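Local coordinates for terminal oxygenase component of carbazole (Janthinobacterium sp., PDB 7BUG), which dioxygenates carbazole at its angular C-9a and adjacent C-1 carbons, using a Rieske [2Fe-2S] cluster and a mononuclear iron, at residues L46-E51 against W285-D290; Q165-N170 against N292-F297; F179-I184 against V227-G232; Q212-V217 against D359-A364. All blocks are in the same frame, centred on the assembly; numbering follows the deposited sequence.

All four contacts reach the seven-stranded antiparallel sheet of the catalytic domain, in two groups. Contacts 1 and 2 have centres about 8 Å apart and share the neighbouring strands 281-288 and 293-303; contact 1 joins them to a hairpin of the Rieske domain. Contacts 3 and 4, about 8 Å apart between centres, lie on the adjacent strands 226-229 and 214-217; contact 3 holds an iron ligand, and both touch a second subunit. Between groups, centres are about 22 to 26 Å apart. Along the chain contact 3 is nested within the loops closed by contacts 1 and 2, whereas contact 4 crosses all three others. One sheet thus links the domain junction to the iron site.

Contact 1. Residues L46-E51 against W285-D290; sequences LKLLGE and WYVPID
Lys47 crosses Ile289 at about a right angle and ends near Asp290. Its CB rests 4.0 Å from Ile289 CG2, and the next methylene, CG, sits 3.5 Å from Ile289 O, with CD still beside that oxygen. Up to CD the chain runs extended; a bend at chi3 (-84°) then turns CE aside. At the tip, NZ gives a hydrogen bond of 2.7 Å to water 1, which in turn donates to Asp290 OD2, so the two opposite charges are joined through water and not directly. NZ also binds a tetraethylene glycol, while Asp290 OD1 is held by Thr293.

Next to this polar end the backbones meet. Leu48 to Glu51 form the type I' turn of the hairpin between strands 44-48 and 51-58, and the turn presents two successive amides to the end of strand 281-288. Leu49 N bonds to Pro288 O at 2.8 Å, almost straight (172°), and Gly50 N reaches Ile289 O over the same distance with a more bent angle of 132°.

On the apolar side Leu48 CD1 presses against Val287 CG1 at 3.3 Å, tighter than usual for two methyls, and Leu49 CD1 lies alongside the Pro288 ring, 3.8 Å from CG. The hairpin tip of the Rieske domain is thus fastened to the catalytic sheet by main-chain bonds, with leucines packed beside them and the Lys47-Asp290 link, which passes through a water, at the partly exposed margin.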
# COMPACT_ATOMS: atom_id res chain seq x y z
N LEU A 46 -11.69 -18.03 -8.31
CA LEU A 46 -11.88 -17.57 -6.93
C LEU A 46 -10.57 -17.82 -6.20
O LEU A 46 -9.70 -18.53 -6.70
CB LEU A 46 -13.05 -18.30 -6.30
CG LEU A 46 -12.88 -19.81 -6.22
CD1 LEU A 46 -12.38 -20.24 -4.86
CD2 LEU A 46 -14.20 -20.47 -6.54
N LYS A 47 -10.43 -17.18 -5.06
CA LYS A 47 -9.26 -17.39 -4.18
C LYS A 47 -9.75 -18.02 -2.87
O LYS A 47 -10.67 -17.49 -2.23
CB LYS A 47 -8.52 -16.07 -4.00
CG LYS A 47 -7.26 -16.27 -3.17
CD LYS A 47 -6.48 -14.97 -2.94
CE LYS A 47 -5.58 -14.70 -4.11
NZ LYS A 47 -4.81 -13.47 -3.85
N LEU A 48 -9.11 -19.12 -2.46
CA LEU A 48 -9.48 -19.89 -1.27
C LEU A 48 -8.20 -20.24 -0.51
O LEU A 48 -7.27 -20.81 -1.12
CB LEU A 48 -10.23 -21.14 -1.70
CG LEU A 48 -10.64 -22.08 -0.59
CD1 LEU A 48 -11.50 -21.42 0.46
CD2 LEU A 48 -11.32 -23.32 -1.14
N LEU A 49 -8.13 -19.86 0.76
CA LEU A 49 -6.92 -20.14 1.59
C LEU A 49 -5.69 -19.55 0.90
O LEU A 49 -4.59 -20.11 1.01
CB LEU A 49 -6.79 -21.65 1.85
CG LEU A 49 -7.45 -22.19 3.11
CD1 LEU A 49 -8.91 -21.85 3.24
CD2 LEU A 49 -7.21 -23.69 3.24
N GLY A 50 -5.87 -18.45 0.17
CA GLY A 50 -4.79 -17.71 -0.50
C GLY A 50 -4.44 -18.22 -1.86
O GLY A 50 -3.61 -17.58 -2.58
N GLU A 51 -5.06 -19.31 -2.30
CA GLU A 51 -4.74 -19.94 -3.59
C GLU A 51 -5.82 -19.58 -4.63
O GLU A 51 -7.05 -19.73 -4.37
CB GLU A 51 -4.77 -21.48 -3.48
CG GLU A 51 -3.86 -22.04 -2.40
CD GLU A 51 -3.63 -23.53 -2.41
OE1 GLU A 51 -3.88 -24.15 -3.44
OE2 GLU A 51 -3.15 -24.05 -1.38
N TRP A 285 -20.90 -19.88 7.07
CA TRP A 285 -19.45 -20.12 7.01
C TRP A 285 -18.73 -18.78 6.92
O TRP A 285 -19.25 -17.84 6.26
CB TRP A 285 -19.09 -20.95 5.79
CG TRP A 285 -19.37 -22.43 5.87
CD1 TRP A 285 -18.40 -23.36 6.01
CD2 TRP A 285 -20.61 -23.15 5.74
NE1 TRP A 285 -18.93 -24.63 5.94
CE2 TRP A 285 -20.28 -24.53 5.80
CE3 TRP A 285 -21.96 -22.79 5.57
CZ2 TRP A 285 -21.25 -25.52 5.71
CZ3 TRP A 285 -22.91 -23.79 5.45
CH2 TRP A 285 -22.54 -25.13 5.53
N TYR A 286 -17.50 -18.79 7.39
CA TYR A 286 -16.53 -17.70 7.28
C TYR A 286 -15.29 -18.28 6.61
O TYR A 286 -14.39 -18.83 7.29
CB TYR A 286 -16.27 -17.12 8.65
CG TYR A 286 -17.48 -17.05 9.53
CD1 TYR A 286 -18.42 -16.02 9.42
CD2 TYR A 286 -17.74 -18.06 10.44
CE1 TYR A 286 -19.52 -15.98 10.26
CE2 TYR A 286 -18.85 -18.04 11.26
CZ TYR A 286 -19.75 -17.00 11.18
OH TYR A 286 -20.82 -17.09 12.07
N VAL A 287 -15.28 -18.18 5.31
CA VAL A 287 -14.29 -18.93 4.50
C VAL A 287 -13.08 -18.05 4.22
O VAL A 287 -13.19 -17.00 3.58
CB VAL A 287 -14.94 -19.40 3.19
CG1 VAL A 287 -13.94 -20.17 2.36
CG2 VAL A 287 -16.19 -20.20 3.49
N PRO A 288 -11.86 -18.51 4.59
CA PRO A 288 -10.68 -17.70 4.37
C PRO A 288 -10.36 -17.57 2.89
O PRO A 288 -10.23 -18.58 2.15
CB PRO A 288 -9.53 -18.46 5.07
CG PRO A 288 -10.22 -19.51 5.88
CD PRO A 288 -11.54 -19.78 5.21
N ILE A 289 -10.25 -16.32 2.44
CA ILE A 289 -9.82 -15.96 1.06
C ILE A 289 -8.33 -15.66 1.08
O ILE A 289 -7.58 -16.24 0.29
CB ILE A 289 -10.65 -14.80 0.48
CG1 ILE A 289 -12.07 -15.26 0.22
CG2 ILE A 289 -10.01 -14.22 -0.76
CD1 ILE A 289 -13.03 -14.16 -0.12
N ASP A 290 -7.92 -14.80 2.00
CA ASP A 290 -6.49 -14.49 2.23
C ASP A 290 -6.42 -13.98 3.67
O ASP A 290 -7.40 -14.11 4.37
CB ASP A 290 -5.95 -13.52 1.18
CG ASP A 290 -6.57 -12.14 1.17
OD1 ASP A 290 -7.22 -11.75 2.16
OD2 ASP A 290 -6.38 -11.42 0.12
O HOH W 1 -4.17 -12.34 -1.53

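Contact 2. Residues Q165-N170 against N292-F297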
# COMPACT_ATOMS: atom_id res chain seq x y z
N GLN A 165 -21.02 -13.22 0.12
CA GLN A 165 -20.31 -11.97 -0.26
C GLN A 165 -18.91 -11.99 0.32
O GLN A 165 -18.58 -12.85 1.15
CB GLN A 165 -21.10 -10.75 0.20
CG GLN A 165 -21.18 -10.66 1.68
CD GLN A 165 -22.22 -9.65 2.11
OE1 GLN A 165 -23.27 -9.99 2.64
NE2 GLN A 165 -21.85 -8.40 1.94
N ILE A 166 -18.10 -11.10 -0.18
CA ILE A 166 -16.67 -11.00 0.22
C ILE A 166 -16.59 -9.88 1.24
O ILE A 166 -17.07 -8.75 0.95
CB ILE A 166 -15.78 -10.74 -0.99
CG1 ILE A 166 -15.82 -11.94 -1.94
CG2 ILE A 166 -14.36 -10.41 -0.59
CD1 ILE A 166 -15.06 -11.73 -3.21
N ILE A 167 -15.98 -10.17 2.37
CA ILE A 167 -15.90 -9.25 3.53
C ILE A 167 -14.43 -9.04 3.86
O ILE A 167 -13.69 -10.01 3.97
CB ILE A 167 -16.68 -9.75 4.74
CG1 ILE A 167 -18.15 -10.03 4.43
CG2 ILE A 167 -16.54 -8.79 5.93
CD1 ILE A 167 -18.92 -8.88 3.85
N LYS A 168 -14.04 -7.78 4.09
CA LYS A 168 -12.63 -7.47 4.39
C LYS A 168 -12.34 -7.58 5.89
O LYS A 168 -12.10 -6.56 6.59
CB LYS A 168 -12.29 -6.07 3.83
CG LYS A 168 -12.43 -5.99 2.33
CD LYS A 168 -12.36 -4.58 1.77
CE LYS A 168 -13.16 -4.44 0.49
NZ LYS A 168 -13.09 -3.05 -0.04
N SER A 169 -12.38 -8.79 6.44
CA SER A 169 -11.76 -9.08 7.74
C SER A 169 -11.18 -10.48 7.64
O SER A 169 -11.64 -11.30 6.81
CB SER A 169 -12.67 -8.99 8.90
OG SER A 169 -13.43 -10.19 9.10
N ASN A 170 -10.20 -10.74 8.47
CA ASN A 170 -9.73 -12.13 8.62
C ASN A 170 -10.91 -13.00 9.03
O ASN A 170 -11.77 -12.59 9.83
CB ASN A 170 -8.59 -12.18 9.65
CG ASN A 170 -8.01 -13.54 9.84
OD1 ASN A 170 -8.45 -14.30 10.71
ND2 ASN A 170 -7.09 -13.87 8.96
N ASN A 292 -6.63 -11.25 4.96
CA ASN A 292 -7.42 -10.01 5.22
C ASN A 292 -8.90 -10.15 4.86
O ASN A 292 -9.64 -9.18 5.06
CB ASN A 292 -6.85 -8.88 4.35
CG ASN A 292 -5.38 -8.65 4.56
OD1 ASN A 292 -4.91 -8.65 5.70
ND2 ASN A 292 -4.64 -8.60 3.46
N THR A 293 -9.36 -11.27 4.29
CA THR A 293 -10.64 -11.33 3.54
C THR A 293 -11.29 -12.72 3.77
O THR A 293 -10.58 -13.70 3.88
CB THR A 293 -10.38 -11.12 2.04
OG1 THR A 293 -9.34 -10.14 1.88
CG2 THR A 293 -11.64 -10.68 1.35
N HIS A 294 -12.60 -12.76 3.82
CA HIS A 294 -13.36 -14.02 3.91
C HIS A 294 -14.56 -13.95 2.99
O HIS A 294 -15.13 -12.87 2.74
CB HIS A 294 -13.73 -14.42 5.33
CG HIS A 294 -14.69 -13.53 6.03
ND1 HIS A 294 -14.26 -12.33 6.64
CD2 HIS A 294 -16.00 -13.64 6.31
CE1 HIS A 294 -15.30 -11.75 7.19
NE2 HIS A 294 -16.37 -12.49 7.02
N TYR A 295 -15.03 -15.11 2.60
CA TYR A 295 -16.43 -15.24 2.12
C TYR A 295 -17.35 -15.41 3.33
O TYR A 295 -17.11 -16.20 4.22
CB TYR A 295 -16.69 -16.46 1.24
CG TYR A 295 -16.05 -16.48 -0.10
CD1 TYR A 295 -16.58 -15.67 -1.09
CD2 TYR A 295 -14.97 -17.31 -0.41
CE1 TYR A 295 -16.02 -15.65 -2.34
CE2 TYR A 295 -14.40 -17.29 -1.67
CZ TYR A 295 -14.97 -16.48 -2.64
OH TYR A 295 -14.47 -16.39 -3.92
N TYR A 296 -18.40 -14.61 3.40
CA TYR A 296 -19.46 -14.75 4.41
C TYR A 296 -20.58 -15.49 3.71
O TYR A 296 -21.38 -14.90 2.90
CB TYR A 296 -19.84 -13.38 4.97
CG TYR A 296 -20.97 -13.43 5.95
CD1 TYR A 296 -21.11 -14.43 6.89
CD2 TYR A 296 -21.87 -12.37 6.04
CE1 TYR A 296 -22.13 -14.44 7.82
CE2 TYR A 296 -22.86 -12.34 7.00
CZ TYR A 296 -23.03 -13.38 7.89
OH TYR A 296 -24.06 -13.44 8.82
N PHE A 297 -20.57 -16.81 3.88
CA PHE A 297 -21.40 -17.72 3.10
C PHE A 297 -22.58 -18.11 3.98
O PHE A 297 -22.45 -18.92 4.91
CB PHE A 297 -20.56 -18.91 2.60
CG PHE A 297 -21.27 -19.80 1.61
CD1 PHE A 297 -22.12 -20.81 1.99
CD2 PHE A 297 -21.00 -19.67 0.28
CE1 PHE A 297 -22.73 -21.62 1.04
CE2 PHE A 297 -21.60 -20.46 -0.70
CZ PHE A 297 -22.46 -21.46 -0.30
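Ser169 O takes the ND1-H of His294 in a bond of 2.8 Å and 175°. The oxygen lies in the plane of the imidazole, although the ring nitrogen stands above the carbonyl plane. With CG between the backbone N and the carbonyl carbon (chi1 66°), His294 lies on the same face of the sheet as Ile167, whose CB covers one face of the ring in a CH-pi contact, 3.8 Å from the centroid. Ser169 OG comes 3.1 Å from His294 CE1. An alanine in place of His294 would probably leave Ser169 O without this donor and open a gap beside Ile167.

In the backbone, Ile167 and His294 form an antiparallel hydrogen-bonded pair, Ile167 N to His294 O at 2.9 Å and His294 N to Ile167 O at 3.0 Å. On the other face of the sheet Ile166 CG2 is pressed to 3.4 Å from Thr293 CG2, and Ile166 CG1 lies beside the Tyr295 ring.

Strand 158-167 is the outermost of the catalytic sheet within this chain, and 293-303 continues it to 281-288. Trp171 and Ala174 of helix 171-179 pack on His294, while Arg337 of helix 331-344 makes a weak bond to NE2 and a cation-pi contact with Tyr296.

Contact 3. Residues F179-I184 against V227-G232; sequences FDPSHI and VYDLIG. With FE2 (Fe (II) ion), chain E.
Phe179 drives the tip of its ring against strand 226-229, where CZ stands 3.4 Å from Val227 O and CE1 lies 3.7 Å from Asp229 CB. At the end of helix 171-179 its CG is anti to the backbone N (chi1 -166°). Ring and Asp229 side chain slide past each other in opposite directions, with ring and carboxylate planes 79° apart, while Val227 CG1 packs on CZ.

Asp229 is likewise extended, CG anti to its backbone N, and OD2 comes 3.4 Å from Pro181 CG. Water 2 lies within reach of both this oxygen and Phe179 O. The other oxygen, OD1, accepts Ile231 N at 2.9 Å, forming an Asx turn that leads from the strand into helix 231-234. Ile231 CG2 then meets Pro181 CB. An alanine in place of Asp229 would probably leave Ile231 N without its turn acceptor and Pro181 CG without the oxygen it rests on.

The loop packed here carries a ligand of the iron site, a facial triad of two histidines and one carboxylate: His183 NE2 binds the iron at 2.0 Å, with His187 and Asp333 completing the protein ligands. The His183 ring is held at both nitrogens, NE2 on the iron and ND1 bonded to an in-plane lone pair of Asp180 O at 2.8 Å and 177°. Asp180 OD2 is in turn hydrogen-bonded to His93, a cluster ligand of the second subunit.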
# COMPACT_ATOMS: atom_id res chain seq x y z
N PHE A 179 -19.96 -16.57 16.99
CA PHE A 179 -20.13 -17.48 18.13
C PHE A 179 -20.12 -16.73 19.47
O PHE A 179 -20.32 -17.32 20.50
CB PHE A 179 -19.03 -18.53 18.12
CG PHE A 179 -19.31 -19.69 19.04
CD1 PHE A 179 -20.51 -20.39 18.96
CD2 PHE A 179 -18.35 -20.12 19.93
CE1 PHE A 179 -20.75 -21.47 19.81
CE2 PHE A 179 -18.59 -21.19 20.76
CZ PHE A 179 -19.79 -21.88 20.69
N ASP A 180 -20.00 -15.41 19.43
CA ASP A 180 -19.81 -14.62 20.66
C ASP A 180 -21.16 -14.41 21.37
O ASP A 180 -22.07 -13.82 20.78
CB ASP A 180 -19.22 -13.31 20.16
CG ASP A 180 -18.92 -12.30 21.23
OD1 ASP A 180 -19.58 -12.36 22.31
OD2 ASP A 180 -18.06 -11.45 20.92
N PRO A 181 -21.39 -14.96 22.58
CA PRO A 181 -22.72 -14.86 23.15
C PRO A 181 -23.16 -13.41 23.47
O PRO A 181 -24.35 -13.09 23.41
CB PRO A 181 -22.64 -15.72 24.44
CG PRO A 181 -21.36 -16.54 24.30
CD PRO A 181 -20.44 -15.73 23.40
N SER A 182 -22.22 -12.54 23.83
CA SER A 182 -22.59 -11.15 24.27
C SER A 182 -22.67 -10.14 23.11
O SER A 182 -23.20 -9.02 23.32
CB SER A 182 -21.66 -10.70 25.31
OG SER A 182 -21.89 -11.46 26.47
N HIS A 183 -22.24 -10.49 21.89
CA HIS A 183 -22.21 -9.56 20.75
C HIS A 183 -23.63 -9.19 20.36
O HIS A 183 -23.79 -8.24 19.61
CB HIS A 183 -21.42 -10.14 19.54
CG HIS A 183 -22.26 -10.81 18.53
ND1 HIS A 183 -22.67 -12.10 18.67
CD2 HIS A 183 -22.84 -10.35 17.40
CE1 HIS A 183 -23.43 -12.43 17.66
NE2 HIS A 183 -23.56 -11.38 16.83
N ILE A 184 -24.66 -9.96 20.78
CA ILE A 184 -26.06 -9.71 20.35
C ILE A 184 -26.56 -8.32 20.79
O ILE A 184 -27.51 -7.86 20.18
CB ILE A 184 -26.98 -10.80 20.91
CG1 ILE A 184 -26.94 -10.87 22.43
CG2 ILE A 184 -26.63 -12.12 20.23
CD1 ILE A 184 -28.03 -11.73 23.03
N VAL A 227 -18.35 -26.91 19.07
CA VAL A 227 -18.64 -26.40 20.44
C VAL A 227 -20.05 -25.85 20.44
O VAL A 227 -20.38 -25.05 19.58
CB VAL A 227 -17.63 -25.33 20.91
CG1 VAL A 227 -17.87 -24.97 22.38
CG2 VAL A 227 -16.21 -25.78 20.72
N TYR A 228 -20.86 -26.25 21.42
CA TYR A 228 -22.17 -25.62 21.69
C TYR A 228 -21.96 -24.57 22.78
O TYR A 228 -21.22 -24.82 23.74
CB TYR A 228 -23.22 -26.63 22.16
CG TYR A 228 -23.75 -27.53 21.07
CD1 TYR A 228 -23.04 -28.64 20.65
CD2 TYR A 228 -24.91 -27.21 20.40
CE1 TYR A 228 -23.52 -29.45 19.63
CE2 TYR A 228 -25.40 -27.99 19.37
CZ TYR A 228 -24.69 -29.11 18.96
OH TYR A 228 -25.18 -29.85 17.92
N ASP A 229 -22.62 -23.43 22.58
CA ASP A 229 -22.73 -22.28 23.52
C ASP A 229 -23.91 -22.59 24.44
O ASP A 229 -25.05 -22.53 23.99
CB ASP A 229 -22.92 -20.96 22.75
CG ASP A 229 -23.27 -19.77 23.64
OD1 ASP A 229 -23.16 -19.91 24.87
OD2 ASP A 229 -23.72 -18.73 23.09
N LEU A 230 -23.63 -22.91 25.69
CA LEU A 230 -24.66 -23.26 26.70
C LEU A 230 -24.82 -22.11 27.69
O LEU A 230 -25.36 -22.39 28.78
CB LEU A 230 -24.23 -24.52 27.44
CG LEU A 230 -23.97 -25.74 26.56
CD1 LEU A 230 -23.72 -26.95 27.45
CD2 LEU A 230 -25.11 -25.99 25.60
N ILE A 231 -24.44 -20.87 27.34
CA ILE A 231 -24.60 -19.72 28.28
C ILE A 231 -26.08 -19.56 28.64
O ILE A 231 -26.32 -19.34 29.82
CB ILE A 231 -23.98 -18.43 27.72
CG1 ILE A 231 -23.70 -17.44 28.83
CG2 ILE A 231 -24.86 -17.82 26.63
CD1 ILE A 231 -22.99 -16.20 28.36
N GLY A 232 -27.03 -19.69 27.69
CA GLY A 232 -28.48 -19.57 27.92
C GLY A 232 -29.07 -20.69 28.77
O GLY A 232 -30.23 -20.56 29.21
FE FE2 E . -24.40 -11.27 15.04
O HOH W 2 -23.02 -17.87 20.77
O HOH W 3 -25.41 -12.77 15.00
O HOH W 4 -23.06 -12.92 14.47

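Contact 4. Residues Q212-V217 against D359-A364; sequences QQTRVV and DEAIVA
Thr214 sets its methyl against the first turn of helix 360-372, on the strand that is outermost, within this chain, in the seven-stranded antiparallel sheet that, with its covering helices, forms the Bet v 1-like catalytic domain. CG2 lies 3.8 Å from Ala361 CA and 4.0 Å from Ala364 CB, so it sits on the side of the helix lined by these two alanines. The methyl is anti to the carbonyl carbon, and the first torsion of 62° puts OG1 between the backbone N and that carbon. One residue earlier, Gln213 CB meets Glu360 CG at 3.9 Å, carbon against carbon.

A polar bridge runs beside this packing. Thr214 OG1 donates to water 5 over 2.7 Å, and the water in turn donates a hydrogen bond to Glu360 OE2 at the same distance. Glu360 leaves its backbone with CG anti to N and then bends at chi2 (60°). OE2 has a second partner, the salt bridge to Arg210, so both the water and a guanidinium hold the carboxylate.

Further out, the strand is positioned by backbone bonds that tie Arg215 to Tyr228 of the neighbouring strand 226-229 and Gln213 to Leu230 just after it, while Gln213 NE2 is taken up by Gly207 O and Asp209 O. The helix runs nearly parallel to the strand, 15° between their directions with 9.3 Å between the short axes. Just ahead of it, Asp359 OD2 accepts a hydrogen bond from NE2 of His71 of the second subunit, while within the turn Ala364 N bonds to Glu360 O at 2.9 Å.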
# COMPACT_ATOMS: atom_id res chain seq x y z
N GLN A 212 -19.45 -25.95 32.44
CA GLN A 212 -20.87 -26.07 31.99
C GLN A 212 -21.29 -24.99 30.98
O GLN A 212 -22.44 -25.05 30.51
CB GLN A 212 -21.83 -25.96 33.18
CG GLN A 212 -21.92 -27.25 33.97
CD GLN A 212 -22.77 -27.08 35.20
OE1 GLN A 212 -23.47 -26.07 35.37
NE2 GLN A 212 -22.72 -28.07 36.07
N GLN A 213 -20.44 -24.02 30.67
CA GLN A 213 -20.84 -22.91 29.76
C GLN A 213 -20.78 -23.38 28.31
O GLN A 213 -21.33 -22.67 27.43
CB GLN A 213 -19.89 -21.72 29.88
CG GLN A 213 -19.81 -21.13 31.29
CD GLN A 213 -21.16 -20.72 31.80
OE1 GLN A 213 -21.91 -19.98 31.15
NE2 GLN A 213 -21.49 -21.21 32.99
N THR A 214 -20.06 -24.47 28.04
CA THR A 214 -19.93 -25.03 26.66
C THR A 214 -20.03 -26.55 26.67
O THR A 214 -19.80 -27.17 27.73
CB THR A 214 -18.60 -24.62 26.02
OG1 THR A 214 -17.52 -25.15 26.78
CG2 THR A 214 -18.45 -23.13 25.91
N ARG A 215 -20.30 -27.15 25.52
CA ARG A 215 -20.18 -28.61 25.32
C ARG A 215 -19.35 -28.78 24.06
O ARG A 215 -19.81 -28.36 22.99
CB ARG A 215 -21.56 -29.25 25.23
CG ARG A 215 -21.59 -30.69 24.73
CD ARG A 215 -20.75 -31.63 25.55
NE ARG A 215 -21.33 -32.98 25.55
CZ ARG A 215 -21.26 -33.86 24.55
NH1 ARG A 215 -20.63 -33.59 23.42
NH2 ARG A 215 -21.83 -35.05 24.70
N VAL A 216 -18.17 -29.38 24.22
CA VAL A 216 -17.30 -29.76 23.09
C VAL A 216 -17.84 -31.05 22.48
O VAL A 216 -18.18 -31.99 23.23
CB VAL A 216 -15.84 -29.94 23.53
CG1 VAL A 216 -15.04 -30.58 22.41
CG2 VAL A 216 -15.25 -28.64 23.98
N VAL A 217 -17.95 -31.09 21.15
CA VAL A 217 -18.30 -32.33 20.40
C VAL A 217 -17.03 -32.78 19.67
O VAL A 217 -16.62 -32.08 18.72
CB VAL A 217 -19.48 -32.09 19.45
CG1 VAL A 217 -19.80 -33.30 18.57
CG2 VAL A 217 -20.71 -31.65 20.24
N ASP A 359 -16.84 -14.87 26.99
CA ASP A 359 -15.83 -15.26 25.98
C ASP A 359 -15.39 -16.71 26.23
O ASP A 359 -14.53 -17.21 25.46
CB ASP A 359 -14.66 -14.29 26.02
CG ASP A 359 -15.06 -12.90 25.54
OD1 ASP A 359 -15.85 -12.83 24.58
OD2 ASP A 359 -14.51 -11.91 26.13
N GLU A 360 -15.89 -17.37 27.29
CA GLU A 360 -15.61 -18.82 27.50
C GLU A 360 -15.98 -19.56 26.21
O GLU A 360 -15.25 -20.49 25.83
CB GLU A 360 -16.36 -19.34 28.72
CG GLU A 360 -16.18 -20.81 28.99
CD GLU A 360 -14.73 -21.24 29.24
OE1 GLU A 360 -13.92 -20.39 29.66
OE2 GLU A 360 -14.43 -22.45 29.02
N ALA A 361 -17.07 -19.20 25.55
CA ALA A 361 -17.50 -19.85 24.29
C ALA A 361 -16.41 -19.66 23.22
O ALA A 361 -15.98 -20.65 22.56
CB ALA A 361 -18.78 -19.27 23.79
N ILE A 362 -15.88 -18.44 23.10
CA ILE A 362 -14.82 -18.14 22.11
C ILE A 362 -13.55 -18.93 22.42
O ILE A 362 -12.95 -19.49 21.46
CB ILE A 362 -14.57 -16.63 22.02
CG1 ILE A 362 -15.81 -15.98 21.38
CG2 ILE A 362 -13.27 -16.37 21.22
CD1 ILE A 362 -15.89 -14.49 21.53
N VAL A 363 -13.12 -18.97 23.68
CA VAL A 363 -11.89 -19.68 24.09
C VAL A 363 -12.08 -21.18 23.85
O VAL A 363 -11.16 -21.81 23.38
CB VAL A 363 -11.53 -19.33 25.54
CG1 VAL A 363 -10.60 -20.33 26.17
CG2 VAL A 363 -10.95 -17.92 25.58
N ALA A 364 -13.26 -21.72 24.08
CA ALA A 364 -13.50 -23.17 23.81
C ALA A 364 -13.33 -23.43 22.32
O ALA A 364 -12.71 -24.42 21.97
CB ALA A 364 -14.86 -23.55 24.29
O HOH W 5 -16.57 -24.08 29.10